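Long-range contact in five-membered-cyclitol-phosphate synthase (Streptomyces citricolor, PDB 6K96), which belongs to the myo-inositol-1-phosphate synthase family and binds nicotinamide-adenine-dinucleotide together with a sodium ion: residues B[263-268]-B[289-294]. Numbering follows the deposited sequence.
Sequences KDHKVA and KVQDSS. With NA (sodium ion), chain H; NAD (nicotinamide-adenine-dinucleotide), chain G.
Two donors grip D264 OD2: the backbone N of S293, 2.9 Å away on the syn side, and NE2 of Q291, also at 2.9 Å, on the anti side. They gather at the open end of an antiparallel beta hairpin, strands 265-275 and 281-291, where the second strand passes into helix 292-313, and they illustrate how a single carboxylate can pin such a strand-to-helix junction. CG of D264 lies anti to the backbone N (chi1 -176°), which carries the carboxylate toward 289-294; its plane is nearly that of the Q291 amide, 4° apart. Its other oxygen, OD1, accepts from S293 OG and also from N219 ND2. S293 OG in turn binds the sodium ion at 2.5 Å, beside N15 OD1 and two oxygens of NAD, which makes D264 a second-shell residue that holds a first-shell ligand. Further along, K266 and V290 form a hydrogen-bonded pair, K266 N to V290 O 3.0 Å and V290 N to K266 O 3.1 Å. On the sheet face carrying H265, K289 NZ sits over the imidazole, 3.3 Å above its plane and displaced toward the rim. D292 N donates to D264 O, and D292 O accepts from NAD N7N at 3.0 Å, a bond seconded weakly by D292 OD1.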
loop_
_atom_site.group_PDB
_atom_site.type_symbol
_atom_site.label_atom_id
_atom_site.label_comp_id
_atom_site.label_asym_id
_atom_site.label_seq_id
_atom_site.Cartn_x
_atom_site.Cartn_y
_atom_site.Cartn_z
ATOM N N LYS B 263 4.983 -5.586 -19.079
ATOM C CA LYS B 263 4.551 -5.369 -20.490
ATOM C C LYS B 263 3.907 -3.979 -20.632
ATOM O O LYS B 263 4.493 -2.991 -20.186
ATOM C CB LYS B 263 3.612 -6.518 -20.900
ATOM C CG LYS B 263 4.345 -7.831 -21.151
ATOM C CD LYS B 263 3.628 -9.106 -20.714
ATOM C CE LYS B 263 4.187 -10.381 -21.339
ATOM N NZ LYS B 263 3.849 -10.489 -22.791
ATOM N N ASP B 264 2.705 -3.897 -21.208
ATOM C CA ASP B 264 1.961 -2.619 -21.412
ATOM C C ASP B 264 1.285 -2.130 -20.132
ATOM O O ASP B 264 0.708 -1.058 -20.222
ATOM C CB ASP B 264 0.936 -2.692 -22.532
ATOM C CG ASP B 264 0.236 -1.385 -22.833
ATOM O OD1 ASP B 264 0.879 -0.406 -23.359
ATOM O OD2 ASP B 264 -0.961 -1.321 -22.536
ATOM N N HIS B 265 1.461 -2.783 -18.988
ATOM C CA HIS B 265 0.978 -2.242 -17.694
ATOM C C HIS B 265 1.835 -1.089 -17.217
ATOM O O HIS B 265 3.008 -1.136 -17.412
ATOM C CB HIS B 265 0.981 -3.277 -16.570
ATOM C CG HIS B 265 -0.201 -4.160 -16.599
ATOM N ND1 HIS B 265 -0.063 -5.513 -16.582
ATOM C CD2 HIS B 265 -1.522 -3.889 -16.675
ATOM C CE1 HIS B 265 -1.267 -6.085 -16.616
ATOM N NE2 HIS B 265 -2.196 -5.102 -16.697
ATOM N N LYS B 266 1.265 -0.112 -16.540
ATOM C CA LYS B 266 2.084 0.943 -15.919
ATOM C C LYS B 266 1.666 1.003 -14.444
ATOM O O LYS B 266 0.480 1.027 -14.202
ATOM C CB LYS B 266 1.916 2.265 -16.671
ATOM C CG LYS B 266 2.219 3.503 -15.839
ATOM C CD LYS B 266 2.450 4.764 -16.649
ATOM C CE LYS B 266 3.896 4.868 -17.061
ATOM N NZ LYS B 266 4.162 6.243 -17.559
ATOM N N VAL B 267 2.621 1.106 -13.528
ATOM C CA VAL B 267 2.400 1.189 -12.072
ATOM C C VAL B 267 2.915 2.527 -11.617
ATOM O O VAL B 267 3.925 2.890 -12.079
ATOM C CB VAL B 267 3.113 0.069 -11.317
ATOM C CG1 VAL B 267 3.083 0.367 -9.838
ATOM C CG2 VAL B 267 2.503 -1.283 -11.611
ATOM N N ALA B 268 2.217 3.200 -10.724
ATOM C CA ALA B 268 2.588 4.471 -10.103
ATOM C C ALA B 268 2.559 4.277 -8.595
ATOM O O ALA B 268 1.820 3.501 -8.176
ATOM C CB ALA B 268 1.589 5.477 -10.502
ATOM N N LYS B 289 -2.469 1.012 -10.689
ATOM C CA LYS B 289 -2.120 0.101 -11.807
ATOM C C LYS B 289 -3.070 0.423 -12.945
ATOM O O LYS B 289 -4.223 0.580 -12.607
ATOM C CB LYS B 289 -2.145 -1.365 -11.389
ATOM C CG LYS B 289 -1.370 -2.286 -12.326
ATOM C CD LYS B 289 -1.232 -3.688 -11.813
ATOM C CE LYS B 289 0.082 -4.347 -12.199
ATOM N NZ LYS B 289 -0.075 -5.367 -13.279
ATOM N N VAL B 290 -2.600 0.551 -14.199
ATOM C CA VAL B 290 -3.444 0.733 -15.409
ATOM C C VAL B 290 -2.865 -0.036 -16.596
ATOM O O VAL B 290 -1.671 -0.417 -16.552
ATOM C CB VAL B 290 -3.551 2.225 -15.721
ATOM C CG1 VAL B 290 -4.151 2.983 -14.564
ATOM C CG2 VAL B 290 -2.218 2.834 -16.110
ATOM N N GLN B 291 -3.673 -0.293 -17.617
ATOM C CA GLN B 291 -3.208 -0.808 -18.943
ATOM C C GLN B 291 -2.765 0.408 -19.743
ATOM O O GLN B 291 -3.638 1.029 -20.339
ATOM C CB GLN B 291 -4.284 -1.371 -19.872
ATOM C CG GLN B 291 -4.376 -2.861 -20.017
ATOM C CD GLN B 291 -3.153 -3.741 -20.125
ATOM O OE1 GLN B 291 -3.266 -4.871 -19.700
ATOM N NE2 GLN B 291 -2.028 -3.311 -20.673
ATOM N N ASP B 292 -1.476 0.758 -19.705
ATOM C CA ASP B 292 -0.968 2.085 -20.190
ATOM C C ASP B 292 -1.607 2.414 -21.551
ATOM O O ASP B 292 -2.151 3.504 -21.698
ATOM C CB ASP B 292 0.559 2.136 -20.191
ATOM C CG ASP B 292 1.121 3.537 -20.347
ATOM O OD1 ASP B 292 0.493 4.434 -19.788
ATOM O OD2 ASP B 292 2.146 3.722 -21.114
ATOM N N SER B 293 -1.668 1.484 -22.487
ATOM C CA SER B 293 -2.159 1.794 -23.854
ATOM C C SER B 293 -3.698 1.848 -23.944
ATOM O O SER B 293 -4.212 2.340 -25.011
ATOM C CB SER B 293 -1.595 0.831 -24.827
ATOM O OG SER B 293 -0.224 1.109 -25.027
ATOM N N SER B 294 -4.426 1.399 -22.923
ATOM C CA SER B 294 -5.875 1.701 -22.775
ATOM C C SER B 294 -5.975 3.170 -22.385
ATOM O O SER B 294 -6.939 3.822 -22.821
ATOM C CB SER B 294 -6.597 0.788 -21.761
ATOM O OG SER B 294 -6.824 -0.529 -22.293
HETATM NA NA NA H . 1.197 3.201 -25.172
HETATM P PA NAD G . 4.779 1.973 -29.480
HETATM O O1A NAD G . 6.231 2.024 -29.195
HETATM O O2A NAD G . 4.067 0.737 -29.002
HETATM O O5B NAD G . 4.387 2.286 -30.975
HETATM C C5B NAD G . 5.434 2.903 -31.759
HETATM C C4B NAD G . 5.370 2.372 -33.167
HETATM O O4B NAD G . 5.974 3.285 -34.143
HETATM C C3B NAD G . 6.113 1.044 -33.339
HETATM O O3B NAD G . 5.308 0.178 -34.129
HETATM C C2B NAD G . 7.352 1.472 -34.121
HETATM O O2B NAD G . 7.856 0.285 -34.662
HETATM C C1B NAD G . 6.690 2.479 -35.068
HETATM N N9A NAD G . 7.553 3.353 -35.837
HETATM C C8A NAD G . 8.796 3.771 -35.426
HETATM N N7A NAD G . 9.345 4.637 -36.246
HETATM C C5A NAD G . 8.398 4.832 -37.246
HETATM C C6A NAD G . 8.406 5.647 -38.395
HETATM N N6A NAD G . 9.419 6.451 -38.700
HETATM N N1A NAD G . 7.291 5.653 -39.176
HETATM C C2A NAD G . 6.283 4.829 -38.831
HETATM N N3A NAD G . 6.182 4.012 -37.785
HETATM C C4A NAD G . 7.278 4.056 -37.005
HETATM O O3 NAD G . 4.119 3.229 -28.769
HETATM P PN NAD G . 2.656 3.385 -28.118
HETATM O O1N NAD G . 1.665 2.987 -29.143
HETATM O O2N NAD G . 2.794 2.723 -26.781
HETATM O O5D NAD G . 2.591 4.987 -27.940
HETATM C C5D NAD G . 2.690 5.817 -29.169
HETATM C C4D NAD G . 2.965 7.242 -28.787
HETATM O O4D NAD G . 1.874 7.811 -28.028
HETATM C C3D NAD G . 4.225 7.396 -27.923
HETATM O O3D NAD G . 4.865 8.589 -28.320
HETATM C C2D NAD G . 3.651 7.660 -26.533
HETATM O O2D NAD G . 4.434 8.455 -25.664
HETATM C C1D NAD G . 2.412 8.483 -26.880
HETATM N N1N NAD G . 1.487 8.519 -25.707
HETATM C C2N NAD G . 1.127 7.287 -25.063
HETATM C C3N NAD G . 0.431 7.274 -23.865
HETATM C C7N NAD G . 0.053 5.930 -23.270
HETATM O O7N NAD G . 0.254 4.904 -23.908
HETATM N N7N NAD G . -0.479 5.911 -22.051
HETATM C C4N NAD G . 0.127 8.505 -23.287
HETATM C C5N NAD G . 0.323 9.680 -24.002
HETATM C C6N NAD G . 1.076 9.676 -25.162
#